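Local coordinates for protein Non-reducing end beta-L-arabinofuranosidase (Bacteroides thetaiotaomicron, PDB 5MQO) that probably hydrolyses glycosidic linkages in plant pectin as a family GH127 glycoside hydrolase of a gut bacterium, at residues F214-Y228 against M251-L263. Residues are numbered along the deposited sequence; the frame is centred on the assembly and turned at random.
Sequences FDAAVKATDFLCHFY and MYRATGNPRYLEL
Y260 and M251 fit as knobs into holes of helix 214-228, joining it to two helices linked by a short turn at G256-N257, in the helical part of the GH127 catalytic domain, consistent with the (alpha/alpha)6 barrel of six-hairpin glycosidases. The Y260 ring is sandwiched: T221 CG2 lies over one face, 3.5 Å from the centroid in a CH-pi contact, while ND2 of N257, the N-cap residue of helix 258-263, lies over the opposite face. T221 suits this place because chi1 of -56° turns its methyl to the ring while OG1 bonds back to A217 O. Y260 OH donates to D222 OD1 at 2.6 Å, from above the carboxylate plane. A phenylalanine in place of Y260 would probably leave D222 without this donor and its carboxylate freer to turn. Small C225 brings SG to the ring edge and lets R259, salt-bridged chiefly to E229, lay its guanidinium over CB; D222 adds a long salt bridge. Branched L263 packs CD2 on C225 SG and CD1 on Y228. At the other end, unbranched M251 bends at chi2 (-77°) to thread among F214, A217, V218 and T221. Its sulfur makes an oblique Met-aromatic contact with F214, whose CZ also touches T255 CG2 at 3.8 Å.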
loop_
_atom_site.group_PDB
_atom_site.type_symbol
_atom_site.label_atom_id
_atom_site.label_comp_id
_atom_site.label_asym_id
_atom_site.label_seq_id
_atom_site.Cartn_x
_atom_site.Cartn_y
_atom_site.Cartn_z
ATOM N N PHE A 214 14.543 -5.127 20.838
ATOM C CA PHE A 214 13.824 -3.948 21.335
ATOM C C PHE A 214 14.700 -2.974 22.124
ATOM O O PHE A 214 14.664 -1.760 21.889
ATOM C CB PHE A 214 12.662 -4.390 22.212
ATOM C CG PHE A 214 11.728 -3.282 22.583
ATOM C CD1 PHE A 214 11.067 -2.566 21.604
ATOM C CD2 PHE A 214 11.501 -2.960 23.916
ATOM C CE1 PHE A 214 10.192 -1.560 21.931
ATOM C CE2 PHE A 214 10.625 -1.943 24.255
ATOM C CZ PHE A 214 9.960 -1.245 23.256
ATOM N N ASP A 215 15.491 -3.513 23.052
ATOM C CA ASP A 215 16.411 -2.695 23.855
ATOM C C ASP A 215 17.443 -2.009 22.965
ATOM O O ASP A 215 17.763 -0.860 23.190
ATOM C CB ASP A 215 17.059 -3.515 24.996
ATOM C CG ASP A 215 16.036 -3.916 26.104
ATOM O OD1 ASP A 215 15.179 -3.093 26.499
ATOM O OD2 ASP A 215 16.097 -5.054 26.600
ATOM N N ALA A 216 17.907 -2.684 21.921
ATOM C CA ALA A 216 18.739 -2.027 20.885
ATOM C C ALA A 216 18.023 -0.860 20.218
ATOM O O ALA A 216 18.615 0.177 19.983
ATOM C CB ALA A 216 19.219 -3.016 19.823
ATOM N N ALA A 217 16.746 -1.029 19.943
ATOM C CA ALA A 217 15.934 0.040 19.375
ATOM C C ALA A 217 15.663 1.250 20.337
ATOM O O ALA A 217 15.841 2.419 19.911
ATOM C CB ALA A 217 14.629 -0.556 18.853
ATOM N N VAL A 218 15.247 0.981 21.591
ATOM C CA VAL A 218 15.028 2.050 22.600
ATOM C C VAL A 218 16.287 2.953 22.748
ATOM O O VAL A 218 16.185 4.181 22.890
ATOM C CB VAL A 218 14.649 1.486 24.024
ATOM C CG1 VAL A 218 14.567 2.585 25.102
ATOM C CG2 VAL A 218 13.343 0.716 23.991
ATOM N N LYS A 219 17.466 2.334 22.730
ATOM C CA LYS A 219 18.724 3.073 22.760
ATOM C C LYS A 219 18.956 3.918 21.509
ATOM O O LYS A 219 19.385 5.067 21.615
ATOM C CB LYS A 219 19.899 2.122 22.960
ATOM C CG LYS A 219 19.954 1.492 24.342
ATOM C CD LYS A 219 21.214 0.664 24.445
ATOM C CE LYS A 219 21.356 0.039 25.810
ATOM N NZ LYS A 219 22.780 -0.340 26.011
ATOM N N ALA A 220 18.668 3.352 20.338
ATOM C CA ALA A 220 18.793 4.081 19.059
ATOM C C ALA A 220 17.911 5.323 19.053
ATOM O O ALA A 220 18.316 6.411 18.597
ATOM C CB ALA A 220 18.416 3.181 17.903
ATOM N N THR A 221 16.702 5.140 19.573
ATOM C CA THR A 221 15.727 6.206 19.686
ATOM C C THR A 221 16.246 7.328 20.580
ATOM O O THR A 221 16.130 8.513 20.218
ATOM C CB THR A 221 14.396 5.635 20.230
ATOM O OG1 THR A 221 13.954 4.560 19.389
ATOM C CG2 THR A 221 13.315 6.706 20.339
ATOM N N ASP A 222 16.810 6.963 21.738
ATOM C CA ASP A 222 17.391 7.964 22.680
ATOM C C ASP A 222 18.529 8.746 22.017
ATOM O O ASP A 222 18.676 9.964 22.206
ATOM C CB ASP A 222 17.862 7.305 23.979
ATOM C CG ASP A 222 16.692 6.814 24.856
ATOM O OD1 ASP A 222 15.627 7.461 24.895
ATOM O OD2 ASP A 222 16.829 5.776 25.538
ATOM N N PHE A 223 19.303 8.036 21.206
ATOM C CA PHE A 223 20.351 8.666 20.443
ATOM C C PHE A 223 19.812 9.720 19.450
ATOM O O PHE A 223 20.357 10.812 19.370
ATOM C CB PHE A 223 21.223 7.631 19.729
ATOM C CG PHE A 223 22.316 8.262 18.951
ATOM C CD1 PHE A 223 23.411 8.798 19.614
ATOM C CD2 PHE A 223 22.203 8.432 17.576
ATOM C CE1 PHE A 223 24.397 9.465 18.912
ATOM C CE2 PHE A 223 23.188 9.086 16.875
ATOM C CZ PHE A 223 24.291 9.608 17.542
ATOM N N LEU A 224 18.759 9.392 18.703
ATOM C CA LEU A 224 18.104 10.382 17.855
ATOM C C LEU A 224 17.588 11.574 18.655
ATOM O O LEU A 224 17.731 12.704 18.201
ATOM C CB LEU A 224 16.916 9.801 17.114
ATOM C CG LEU A 224 17.114 8.672 16.127
ATOM C CD1 LEU A 224 15.788 8.415 15.418
ATOM C CD2 LEU A 224 18.204 9.024 15.127
ATOM N N CYS A 225 16.979 11.353 19.822
ATOM C CA CYS A 225 16.490 12.494 20.613
ATOM C C CYS A 225 17.639 13.451 20.951
ATOM O O CYS A 225 17.471 14.666 20.931
ATOM C CB CYS A 225 15.769 12.050 21.893
ATOM S SG CYS A 225 14.373 10.926 21.624
ATOM N N HIS A 226 18.809 12.892 21.241
ATOM C CA HIS A 226 19.995 13.687 21.505
ATOM C C HIS A 226 20.442 14.385 20.224
ATOM O O HIS A 226 20.749 15.575 20.227
ATOM C CB HIS A 226 21.112 12.799 22.061
ATOM C CG HIS A 226 22.357 13.545 22.428
ATOM N ND1 HIS A 226 22.417 14.409 23.506
ATOM C CD2 HIS A 226 23.589 13.561 21.859
ATOM C CE1 HIS A 226 23.633 14.919 23.587
ATOM N NE2 HIS A 226 24.364 14.422 22.601
ATOM N N PHE A 227 20.466 13.641 19.131
ATOM C CA PHE A 227 20.866 14.183 17.841
ATOM C C PHE A 227 20.024 15.379 17.371
ATOM O O PHE A 227 20.555 16.283 16.741
ATOM C CB PHE A 227 20.811 13.078 16.806
ATOM C CG PHE A 227 21.342 13.471 15.471
ATOM C CD1 PHE A 227 20.540 14.145 14.562
ATOM C CD2 PHE A 227 22.640 13.138 15.106
ATOM C CE1 PHE A 227 21.027 14.495 13.324
ATOM C CE2 PHE A 227 23.140 13.495 13.863
ATOM C CZ PHE A 227 22.328 14.168 12.968
ATOM N N TYR A 228 18.716 15.365 17.642
ATOM C CA TYR A 228 17.820 16.461 17.239
ATOM C C TYR A 228 17.810 17.588 18.237
ATOM O O TYR A 228 17.498 18.696 17.868
ATOM C CB TYR A 228 16.389 15.973 16.984
ATOM C CG TYR A 228 16.249 15.190 15.680
ATOM C CD1 TYR A 228 16.248 15.846 14.431
ATOM C CD2 TYR A 228 16.132 13.785 15.682
ATOM C CE1 TYR A 228 16.131 15.130 13.230
ATOM C CE2 TYR A 228 16.011 13.061 14.491
ATOM C CZ TYR A 228 16.010 13.731 13.263
ATOM O OH TYR A 228 15.890 13.008 12.089
ATOM N N MET A 251 7.454 4.117 18.707
ATOM C CA MET A 251 8.224 3.896 19.922
ATOM C C MET A 251 7.587 4.494 21.141
ATOM O O MET A 251 7.671 3.893 22.217
ATOM C CB MET A 251 9.637 4.413 19.794
ATOM C CG MET A 251 10.570 3.329 19.310
ATOM S SD MET A 251 10.954 2.203 20.657
ATOM C CE MET A 251 11.991 1.114 19.714
ATOM N N TYR A 252 6.956 5.658 20.992
ATOM C CA TYR A 252 6.166 6.225 22.106
ATOM C C TYR A 252 5.032 5.283 22.468
ATOM O O TYR A 252 4.872 4.916 23.616
ATOM C CB TYR A 252 5.608 7.595 21.756
ATOM C CG TYR A 252 4.496 8.083 22.652
ATOM C CD1 TYR A 252 4.741 8.502 23.965
ATOM C CD2 TYR A 252 3.195 8.166 22.169
ATOM C CE1 TYR A 252 3.705 8.974 24.777
ATOM C CE2 TYR A 252 2.153 8.632 22.963
ATOM C CZ TYR A 252 2.402 9.033 24.268
ATOM O OH TYR A 252 1.329 9.498 25.005
ATOM N N ARG A 253 4.279 4.869 21.459
ATOM C CA ARG A 253 3.305 3.792 21.608
ATOM C C ARG A 253 3.817 2.569 22.334
ATOM O O ARG A 253 3.102 2.032 23.165
ATOM C CB ARG A 253 2.750 3.358 20.248
ATOM C CG ARG A 253 1.721 4.355 19.722
ATOM C CD ARG A 253 1.457 4.186 18.260
ATOM N NE ARG A 253 0.627 5.270 17.776
ATOM C CZ ARG A 253 0.347 5.457 16.487
ATOM N NH1 ARG A 253 0.812 4.609 15.573
ATOM N NH2 ARG A 253 -0.417 6.481 16.108
ATOM N N ALA A 254 5.032 2.138 22.023
ATOM C CA ALA A 254 5.607 0.951 22.644
ATOM C C ALA A 254 6.234 1.142 24.032
ATOM O O ALA A 254 6.411 0.157 24.740
ATOM C CB ALA A 254 6.619 0.321 21.721
ATOM N N THR A 255 6.588 2.368 24.416
ATOM C CA THR A 255 7.296 2.603 25.687
ATOM C C THR A 255 6.607 3.531 26.673
ATOM O O THR A 255 6.930 3.486 27.846
ATOM C CB THR A 255 8.676 3.231 25.436
ATOM O OG1 THR A 255 8.522 4.467 24.715
ATOM C CG2 THR A 255 9.588 2.271 24.668
ATOM N N GLY A 256 5.696 4.386 26.204
ATOM C CA GLY A 256 5.042 5.390 27.036
ATOM C C GLY A 256 5.940 6.580 27.309
ATOM O O GLY A 256 5.601 7.434 28.128
ATOM N N ASN A 257 7.068 6.669 26.616
ATOM C CA ASN A 257 8.088 7.639 26.955
ATOM C C ASN A 257 7.799 8.999 26.305
ATOM O O ASN A 257 8.069 9.156 25.105
ATOM C CB ASN A 257 9.439 7.097 26.506
ATOM C CG ASN A 257 10.588 8.040 26.802
ATOM O OD1 ASN A 257 10.396 9.232 27.037
ATOM N ND2 ASN A 257 11.800 7.507 26.764
ATOM N N PRO A 258 7.316 10.000 27.101
ATOM C CA PRO A 258 6.867 11.320 26.556
ATOM C C PRO A 258 7.864 12.064 25.694
ATOM O O PRO A 258 7.462 12.857 24.847
ATOM C CB PRO A 258 6.571 12.171 27.811
ATOM C CG PRO A 258 7.243 11.468 28.925
ATOM C CD PRO A 258 7.267 10.007 28.575
ATOM N N ARG A 259 9.144 11.820 25.928
ATOM C CA ARG A 259 10.213 12.407 25.123
ATOM C C ARG A 259 10.050 12.061 23.620
ATOM O O ARG A 259 10.396 12.863 22.749
ATOM C CB ARG A 259 11.568 11.953 25.691
ATOM C CG ARG A 259 12.783 12.585 25.054
ATOM C CD ARG A 259 13.895 12.752 26.080
ATOM N NE ARG A 259 15.136 13.237 25.459
ATOM C CZ ARG A 259 16.211 12.496 25.172
ATOM N NH1 ARG A 259 16.257 11.180 25.437
ATOM N NH2 ARG A 259 17.264 13.084 24.601
ATOM N N TYR A 260 9.482 10.890 23.335
ATOM C CA TYR A 260 9.352 10.413 21.962
ATOM C C TYR A 260 8.209 11.095 21.209
ATOM O O TYR A 260 8.342 11.439 20.018
ATOM C CB TYR A 260 9.200 8.888 21.943
ATOM C CG TYR A 260 10.365 8.132 22.580
ATOM C CD1 TYR A 260 11.631 8.721 22.743
ATOM C CD2 TYR A 260 10.212 6.813 22.992
ATOM C CE1 TYR A 260 12.677 8.035 23.317
ATOM C CE2 TYR A 260 11.271 6.112 23.551
ATOM C CZ TYR A 260 12.509 6.733 23.712
ATOM O OH TYR A 260 13.577 6.050 24.265
ATOM N N LEU A 261 7.090 11.275 21.899
ATOM C CA LEU A 261 5.999 12.077 21.391
ATOM C C LEU A 261 6.445 13.528 21.212
ATOM O O LEU A 261 6.106 14.137 20.206
ATOM C CB LEU A 261 4.815 11.999 22.349
ATOM C CG LEU A 261 3.554 12.793 22.010
ATOM C CD1 LEU A 261 3.020 12.396 20.641
ATOM C CD2 LEU A 261 2.498 12.590 23.087
ATOM N N GLU A 262 7.190 14.088 22.169
ATOM C CA GLU A 262 7.662 15.484 22.022
ATOM C C GLU A 262 8.578 15.652 20.818
ATOM O O GLU A 262 8.515 16.681 20.142
ATOM C CB GLU A 262 8.375 16.027 23.275
ATOM C CG GLU A 262 7.454 16.508 24.399
ATOM C CD GLU A 262 6.340 17.462 23.948
ATOM O OE1 GLU A 262 6.655 18.514 23.315
ATOM O OE2 GLU A 262 5.150 17.136 24.226
ATOM N N LEU A 263 9.415 14.646 20.559
ATOM C CA LEU A 263 10.324 14.684 19.423
ATOM C C LEU A 263 9.492 14.725 18.141
ATOM O O LEU A 263 9.784 15.518 17.254
ATOM C CB LEU A 263 11.302 13.484 19.427
ATOM C CG LEU A 263 12.012 13.122 18.102
ATOM C CD1 LEU A 263 12.790 14.317 17.602
ATOM C CD2 LEU A 263 12.936 11.919 18.224
#